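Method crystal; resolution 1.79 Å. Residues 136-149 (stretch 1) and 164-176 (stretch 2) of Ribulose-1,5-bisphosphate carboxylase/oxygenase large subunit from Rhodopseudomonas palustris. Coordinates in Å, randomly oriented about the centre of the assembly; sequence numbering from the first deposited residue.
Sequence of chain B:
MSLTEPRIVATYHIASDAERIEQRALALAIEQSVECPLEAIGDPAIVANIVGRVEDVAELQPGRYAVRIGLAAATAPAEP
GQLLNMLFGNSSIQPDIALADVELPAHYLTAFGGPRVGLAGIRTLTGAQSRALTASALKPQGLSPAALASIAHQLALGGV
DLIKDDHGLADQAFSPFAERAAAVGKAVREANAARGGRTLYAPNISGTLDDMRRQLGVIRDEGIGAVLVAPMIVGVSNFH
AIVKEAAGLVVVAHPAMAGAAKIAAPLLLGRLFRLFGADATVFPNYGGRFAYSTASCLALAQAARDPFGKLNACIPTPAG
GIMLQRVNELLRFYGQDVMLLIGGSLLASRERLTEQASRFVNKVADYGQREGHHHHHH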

ATOM      1  N   SER B 136     -18.272  16.737  -6.697  1.00 29.95           N
ATOM      2  CA  SER B 136     -17.727  17.515  -5.593  1.00 34.02           C
ATOM      3  C   SER B 136     -17.497  16.628  -4.381  1.00 35.24           C
ATOM      4  O   SER B 136     -18.059  15.534  -4.276  1.00 37.67           O
ATOM      5  CB  SER B 136     -18.665  18.656  -5.210  1.00 35.07           C
ATOM      6  OG  SER B 136     -17.994  19.607  -4.405  1.00 38.39           O
ATOM      7  N   ALA B 137     -16.668  17.103  -3.460  1.00 35.17           N
ATOM      8  CA  ALA B 137     -16.419  16.355  -2.238  1.00 35.19           C
ATOM      9  C   ALA B 137     -17.063  17.051  -1.051  1.00 37.31           C
ATOM     10  O   ALA B 137     -17.244  18.273  -1.055  1.00 39.58           O
ATOM     11  CB  ALA B 137     -14.918  16.164  -2.011  1.00 38.02           C
ATOM     12  N   LEU B 138     -17.433  16.258  -0.052  1.00 35.31           N
ATOM     13  CA  LEU B 138     -17.936  16.781   1.208  1.00 34.98           C
ATOM     14  C   LEU B 138     -16.763  17.038   2.153  1.00 34.14           C
ATOM     15  O   LEU B 138     -16.062  16.111   2.554  1.00 39.29           O
ATOM     16  CB  LEU B 138     -18.905  15.790   1.850  1.00 37.81           C
ATOM     17  CG  LEU B 138     -20.144  15.400   1.045  1.00 34.41           C
ATOM     18  CD1 LEU B 138     -20.985  14.433   1.856  1.00 35.24           C
ATOM     19  CD2 LEU B 138     -20.967  16.633   0.619  1.00 37.13           C
ATOM     20  N   LYS B 139     -16.557  18.310   2.468  1.00 38.75           N
ATOM     21  CA  LYS B 139     -15.494  18.772   3.347  1.00 37.69           C
ATOM     22  C   LYS B 139     -16.058  19.959   4.102  1.00 38.17           C
ATOM     23  O   LYS B 139     -16.951  20.646   3.589  1.00 41.72           O
ATOM     24  CB  LYS B 139     -14.297  19.235   2.517  1.00 41.79           C
ATOM     25  CG  LYS B 139     -13.774  18.199   1.541  1.00 41.70           C
ATOM     26  CD  LYS B 139     -12.587  18.724   0.755  1.00 41.07           C
ATOM     27  CE  LYS B 139     -11.909  17.599  -0.017  1.00 48.45           C
ATOM     28  NZ  LYS B 139     -10.739  18.072  -0.814  1.00 49.13           N
ATOM     29  N   PRO B 140     -15.530  20.239   5.307  1.00 39.13           N
ATOM     30  CA  PRO B 140     -14.432  19.554   6.009  1.00 38.58           C
ATOM     31  C   PRO B 140     -14.889  18.418   6.933  1.00 39.63           C
ATOM     32  O   PRO B 140     -16.014  18.434   7.422  1.00 39.27           O
ATOM     33  CB  PRO B 140     -13.820  20.679   6.846  1.00 41.09           C
ATOM     34  CG  PRO B 140     -14.993  21.559   7.178  1.00 39.50           C
ATOM     35  CD  PRO B 140     -15.927  21.487   5.985  1.00 38.81           C
ATOM     36  N   GLN B 141     -14.003  17.454   7.182  1.00 35.79           N
ATOM     37  CA  GLN B 141     -14.344  16.262   7.969  1.00 36.72           C
ATOM     38  C   GLN B 141     -14.654  16.491   9.464  1.00 39.96           C
ATOM     39  O   GLN B 141     -14.996  15.552  10.176  1.00 44.94           O
ATOM     40  CB  GLN B 141     -13.257  15.178   7.831  1.00 37.58           C
ATOM     41  CG  GLN B 141     -11.841  15.628   8.154  1.00 40.43           C
ATOM     42  CD  GLN B 141     -10.899  14.459   8.438  1.00 41.15           C
ATOM     43  OE1 GLN B 141      -9.866  14.302   7.784  1.00 43.67           O
ATOM     44  NE2 GLN B 141     -11.249  13.641   9.427  1.00 36.72           N
ATOM     45  N   GLY B 142     -14.531  17.714   9.947  1.00 41.69           N
ATOM     46  CA  GLY B 142     -14.907  17.980  11.327  1.00 45.35           C
ATOM     47  C   GLY B 142     -16.413  17.987  11.566  1.00 43.26           C
ATOM     48  O   GLY B 142     -16.868  17.937  12.712  1.00 42.30           O
ATOM     49  N   LEU B 143     -17.181  18.028  10.480  1.00 39.98           N
ATOM     50  CA  LEU B 143     -18.628  18.272  10.525  1.00 40.65           C
ATOM     51  C   LEU B 143     -19.483  17.091  10.982  1.00 38.30           C
ATOM     52  O   LEU B 143     -19.113  15.934  10.806  1.00 36.41           O
ATOM     53  CB  LEU B 143     -19.122  18.734   9.145  1.00 40.83           C
ATOM     54  CG  LEU B 143     -18.704  20.133   8.701  1.00 40.21           C
ATOM     55  CD1 LEU B 143     -19.012  20.357   7.223  1.00 36.39           C
ATOM     56  CD2 LEU B 143     -19.389  21.181   9.577  1.00 43.70           C
ATOM     57  N   SER B 144     -20.649  17.400  11.541  1.00 41.10           N
ATOM     58  CA  SER B 144     -21.624  16.373  11.888  1.00 40.61           C
ATOM     59  C   SER B 144     -22.281  15.854  10.615  1.00 39.10           C
ATOM     60  O   SER B 144     -22.260  16.528   9.583  1.00 40.95           O
ATOM     61  CB  SER B 144     -22.696  16.944  12.816  1.00 40.91           C
ATOM     62  OG  SER B 144     -23.520  17.856  12.112  1.00 38.25           O
ATOM     63  N   PRO B 145     -22.859  14.646  10.676  1.00 38.39           N
ATOM     64  CA  PRO B 145     -23.546  14.087   9.510  1.00 39.56           C
ATOM     65  C   PRO B 145     -24.651  14.999   8.980  1.00 43.64           C
ATOM     66  O   PRO B 145     -24.930  14.979   7.780  1.00 43.06           O
ATOM     67  CB  PRO B 145     -24.138  12.769  10.035  1.00 42.02           C
ATOM     68  CG  PRO B 145     -23.926  12.775  11.510  1.00 43.33           C
ATOM     69  CD  PRO B 145     -22.769  13.677  11.777  1.00 41.31           C
ATOM     70  N   ALA B 146     -25.263  15.790   9.855  1.00 41.30           N
ATOM     71  CA  ALA B 146     -26.323  16.693   9.430  1.00 38.73           C
ATOM     72  C   ALA B 146     -25.757  17.858   8.626  1.00 43.57           C
ATOM     73  O   ALA B 146     -26.323  18.258   7.596  1.00 38.83           O
ATOM     74  CB  ALA B 146     -27.102  17.200  10.630  1.00 45.51           C
ATOM     75  N   ALA B 147     -24.642  18.407   9.099  1.00 38.83           N
ATOM     76  CA  ALA B 147     -23.983  19.507   8.402  1.00 42.08           C
ATOM     77  C   ALA B 147     -23.413  19.042   7.061  1.00 39.02           C
ATOM     78  O   ALA B 147     -23.446  19.780   6.072  1.00 43.68           O
ATOM     79  CB  ALA B 147     -22.894  20.105   9.270  1.00 43.23           C
ATOM     80  N   LEU B 148     -22.885  17.819   7.041  1.00 39.63           N
ATOM     81  CA  LEU B 148     -22.430  17.191   5.804  1.00 39.68           C
ATOM     82  C   LEU B 148     -23.621  16.995   4.872  1.00 41.20           C
ATOM     83  O   LEU B 148     -23.535  17.267   3.671  1.00 40.16           O
ATOM     84  CB  LEU B 148     -21.756  15.839   6.095  1.00 36.21           C
ATOM     85  CG  LEU B 148     -20.462  15.842   6.919  1.00 39.87           C
ATOM     86  CD1 LEU B 148     -20.033  14.423   7.259  1.00 35.14           C
ATOM     87  CD2 LEU B 148     -19.353  16.575   6.171  1.00 39.52           C
ATOM     88  N   ALA B 149     -24.733  16.529   5.436  1.00 42.05           N
ATOM     89  CA  ALA B 149     -25.966  16.318   4.669  1.00 42.80           C
ATOM     90  C   ALA B 149     -26.481  17.597   4.017  1.00 39.62           C
ATOM     91  O   ALA B 149     -26.911  17.584   2.863  1.00 41.58           O
ATOM     92  CB  ALA B 149     -27.048  15.704   5.555  1.00 43.23           C
ATOM     93  N   LYS B 164     -18.958  12.854  -3.392  1.00 34.57           N
ATOM     94  CA  LYS B 164     -18.112  11.880  -2.720  1.00 30.83           C
ATOM     95  C   LYS B 164     -17.736  12.404  -1.345  1.00 33.53           C
ATOM     96  O   LYS B 164     -17.661  13.615  -1.133  1.00 33.10           O
ATOM     97  CB  LYS B 164     -16.839  11.639  -3.538  1.00 36.51           C
ATOM     98  CG  LYS B 164     -15.942  12.876  -3.636  1.00 34.16           C
ATOM     99  CD  LYS B 164     -14.750  12.670  -4.562  1.00 39.92           C
ATOM    100  CE  LYS B 164     -13.638  11.852  -3.928  1.00 33.43           C
ATOM    101  NZ  LYS B 164     -13.032  12.465  -2.684  1.00 40.52           N
ATOM    102  N   ASP B 165     -17.491  11.487  -0.415  1.00 35.74           N
ATOM    103  CA  ASP B 165     -16.886  11.841   0.857  1.00 32.96           C
ATOM    104  C   ASP B 165     -15.491  12.396   0.617  1.00 33.28           C
ATOM    105  O   ASP B 165     -14.804  12.010  -0.328  1.00 31.41           O
ATOM    106  CB  ASP B 165     -16.746  10.608   1.747  1.00 31.28           C
ATOM    107  CG  ASP B 165     -17.984  10.324   2.567  1.00 34.81           C
ATOM    108  OD1 ASP B 165     -18.913  11.162   2.572  1.00 35.23           O
ATOM    109  OD2 ASP B 165     -18.019   9.256   3.219  1.00 31.76           O
ATOM    110  N   ASP B 166     -15.080  13.319   1.469  1.00 32.89           N
ATOM    111  CA  ASP B 166     -13.663  13.556   1.659  1.00 36.49           C
ATOM    112  C   ASP B 166     -13.047  12.162   1.827  1.00 31.46           C
ATOM    113  O   ASP B 166     -13.644  11.281   2.453  1.00 30.75           O
ATOM    114  CB  ASP B 166     -13.451  14.406   2.910  1.00 36.47           C
ATOM    115  CG  ASP B 166     -11.991  14.694   3.190  1.00 41.42           C
ATOM    116  OD1 ASP B 166     -11.166  13.765   3.144  1.00 40.76           O
ATOM    117  OD2 ASP B 166     -11.664  15.862   3.456  1.00 46.52           O
ATOM    118  N   HIS B 167     -11.883  11.940   1.232  1.00 32.09           N
ATOM    119  CA  HIS B 167     -11.248  10.629   1.338  1.00 34.17           C
ATOM    120  C   HIS B 167     -10.784  10.404   2.773  1.00 33.67           C
ATOM    121  O   HIS B 167     -10.485   9.278   3.172  1.00 32.69           O
ATOM    122  CB  HIS B 167     -10.042  10.535   0.416  1.00 35.07           C
ATOM    123  CG  HIS B 167      -8.806  11.138   0.996  1.00 32.18           C
ATOM    124  ND1 HIS B 167      -7.870  10.395   1.686  1.00 37.41           N
ATOM    125  CD2 HIS B 167      -8.368  12.417   1.023  1.00 34.14           C
ATOM    126  CE1 HIS B 167      -6.902  11.191   2.101  1.00 33.85           C
ATOM    127  NE2 HIS B 167      -7.178  12.423   1.710  1.00 38.12           N
ATOM    128  N   GLY B 168     -10.698  11.494   3.527  1.00 33.52           N
ATOM    129  CA  GLY B 168     -10.307  11.450   4.922  1.00 32.92           C
ATOM    130  C   GLY B 168     -11.429  11.037   5.847  1.00 31.93           C
ATOM    131  O   GLY B 168     -11.199  10.689   7.008  1.00 33.07           O
ATOM    132  N   LEU B 169     -12.651  11.063   5.337  1.00 33.31           N
ATOM    133  CA  LEU B 169     -13.801  10.648   6.123  1.00 30.32           C
ATOM    134  C   LEU B 169     -13.854   9.137   6.178  1.00 31.48           C
ATOM    135  O   LEU B 169     -13.824   8.461   5.149  1.00 34.78           O
ATOM    136  CB  LEU B 169     -15.100  11.204   5.532  1.00 30.50           C
ATOM    137  CG  LEU B 169     -15.424  12.658   5.857  1.00 31.82           C
ATOM    138  CD1 LEU B 169     -16.486  13.189   4.899  1.00 34.01           C
ATOM    139  CD2 LEU B 169     -15.895  12.802   7.298  1.00 32.80           C
ATOM    140  N   ALA B 170     -13.914   8.605   7.389  1.00 34.96           N
ATOM    141  CA  ALA B 170     -13.992   7.167   7.562  1.00 33.65           C
ATOM    142  C   ALA B 170     -15.079   6.835   8.565  1.00 36.47           C
ATOM    143  O   ALA B 170     -16.255   6.888   8.242  1.00 33.68           O
ATOM    144  CB  ALA B 170     -12.644   6.602   7.995  1.00 33.74           C
ATOM    145  N   ASP B 171     -14.686   6.510   9.790  1.00 36.12           N
ATOM    146  CA  ASP B 171     -15.658   6.098  10.793  1.00 35.46           C
ATOM    147  C   ASP B 171     -15.392   6.823  12.112  1.00 38.90           C
ATOM    148  O   ASP B 171     -15.552   6.259  13.193  1.00 37.83           O
ATOM    149  CB  ASP B 171     -15.601   4.578  10.957  1.00 36.57           C
ATOM    150  CG  ASP B 171     -16.850   3.995  11.604  1.00 40.79           C
ATOM    151  OD1 ASP B 171     -17.916   4.657  11.610  1.00 37.47           O
ATOM    152  OD2 ASP B 171     -16.753   2.846  12.091  1.00 38.83           O
ATOM    153  N   GLN B 172     -14.990   8.087  12.012  1.00 39.59           N
ATOM    154  CA  GLN B 172     -14.667   8.878  13.195  1.00 38.73           C
ATOM    155  C   GLN B 172     -15.900   9.167  14.047  1.00 39.17           C
ATOM    156  O   GLN B 172     -16.999   9.304  13.526  1.00 40.34           O
ATOM    157  CB  GLN B 172     -13.988  10.187  12.792  1.00 39.41           C
ATOM    158  CG  GLN B 172     -12.677  10.003  12.038  1.00 35.67           C
ATOM    159  CD  GLN B 172     -12.851  10.098  10.528  1.00 37.26           C
ATOM    160  OE1 GLN B 172     -13.835   9.615   9.974  1.00 33.81           O
ATOM    161  NE2 GLN B 172     -11.901  10.742   9.863  1.00 37.15           N
ATOM    162  N   ALA B 173     -15.713   9.249  15.361  1.00 45.39           N
ATOM    163  CA  ALA B 173     -16.818   9.560  16.263  1.00 44.78           C
ATOM    164  C   ALA B 173     -17.526  10.817  15.786  1.00 39.37           C
ATOM    165  O   ALA B 173     -18.743  10.943  15.914  1.00 43.11           O
ATOM    166  CB  ALA B 173     -16.311   9.735  17.689  1.00 37.75           C
ATOM    167  N   PHE B 174     -16.732  11.743  15.253  1.00 39.18           N
ATOM    168  CA  PHE B 174     -17.198  12.921  14.530  1.00 43.30           C
ATOM    169  C   PHE B 174     -18.487  12.712  13.753  1.00 41.56           C
ATOM    170  O   PHE B 174     -19.403  13.538  13.775  1.00 40.17           O
ATOM    171  CB  PHE B 174     -16.156  13.261  13.467  1.00 49.29           C
ATOM    172  CG  PHE B 174     -15.031  14.089  13.962  1.00 40.83           C
ATOM    173  CD1 PHE B 174     -15.232  15.034  14.947  1.00 49.92           C
ATOM    174  CD2 PHE B 174     -13.769  13.936  13.425  1.00 43.12           C
ATOM    175  CE1 PHE B 174     -14.187  15.808  15.398  1.00 50.04           C
ATOM    176  CE2 PHE B 174     -12.724  14.701  13.862  1.00 43.75           C
ATOM    177  CZ  PHE B 174     -12.930  15.642  14.851  1.00 50.42           C
ATOM    178  N   SER B 175     -18.508  11.626  12.998  1.00 40.38           N
ATOM    179  CA  SER B 175     -19.561  11.385  12.017  1.00 43.15           C
ATOM    180  C   SER B 175     -19.376   9.971  11.515  1.00 41.87           C
ATOM    181  O   SER B 175     -18.852   9.755  10.419  1.00 41.99           O
ATOM    182  CB  SER B 175     -19.482  12.392  10.862  1.00 42.66           C
ATOM    183  OG  SER B 175     -18.266  12.276  10.136  1.00 43.19           O
ATOM    184  N   PRO B 176     -19.787   8.998  12.337  1.00 39.20           N
ATOM    185  CA  PRO B 176     -19.609   7.568  12.072  1.00 40.78           C
ATOM    186  C   PRO B 176     -20.192   7.191  10.717  1.00 36.18           C
ATOM    187  O   PRO B 176     -21.179   7.782  10.315  1.00 40.49           O
ATOM    188  CB  PRO B 176     -20.414   6.909  13.194  1.00 41.80           C
ATOM    189  CG  PRO B 176     -20.385   7.908  14.310  1.00 41.57           C
ATOM    190  CD  PRO B 176     -20.453   9.244  13.631  1.00 42.69           C
TER
HETATM  191  O   HOH W   1     -17.146  14.562   9.542  1.00 41.64           O

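Two parallel strand ends, the loops that follow them and one bridging water join the stretches, which together bury 723 Å² of surface. The strand pairing comes first. K164 N donates to S136 O (3.0 Å, nearly linear at 171°), and L138 N donates to K164 O (2.9 Å), so K164 is held through both its backbone N and O. The A137 CA adds a CA-H...O contact to K164 O at 3.2 Å. Beyond the last bridge, D166 N reaches L138 O at 3.2 Å, a more bent hydrogen bond that carries the pairing into the loop.

A137 and K164 share one face of the sheet. The small A137 side chain leaves room for the lysine chain to lie beside it, CB of A137 being 3.8 Å from CG of K164. K164 leaves its backbone with chi1 p and chi2 t, then bends through two m torsions, and this curl brings its NZ back to D165 O at 3.0 Å. L138 and D165 occupy the other face. L138, in the m,t rotamer, places CD1 3.9 Å from D165 OD1; the carboxylate oxygens of D165 are hydrogen-bonded elsewhere in the structure.

D166 has chi1 t, and its carboxylate turns back on its own loop: OD1 accepts from G168 N at a very short 2.4 Å, while L169 N bonds to D166 O at 3.1 Å across the type I turn. The aspartate thus ties down the turn, and its OD2 lies 3.7 Å from K139 CG, along the aliphatic part of that nearly extended lysine. The absence of a side chain at G168 matters, because an ideal CB there would clash with the end of the Q141 side chain.

A cis peptide precedes P140, which opens a second type I turn, closed by L143 N to P140 O at 3.3 Å. Within it, Q141 points toward stretch 2 and has the largest area covered by the other stretch. With chi1 p and chi2 t, its chain extends past L169, whose CD2 packs 3.6 Å from Q141 CB. L169, m,t, also brings CD1 to 4.4 Å from L148 CD1, a loose apolar contact suited to two buried leucines. Q172 braces the facing loop, with OE1 accepting from A170 N (2.8 Å) and NE2 donating to G168 O (2.9 Å).

F174 points toward stretch 1, its ring oblique to two turn carbonyls: CD2 is 3.8 Å from Q141 O and CD1 is 4.0 Å from G142 O. Next to it, S175 points toward stretch 1, so its CB lies 3.6 Å from P145 CD, and chi1 p places OG to donate to the water at 2.6 Å. That water donates in turn to Q141 O (2.5 Å) and L143 O (2.7 Å), linking the serine to two carbonyls of the turn. S144, also p, uses its OG to cap the helix by accepting from A147 N at 3.3 Å, and P145 begins that helix where its ring can pack against S175.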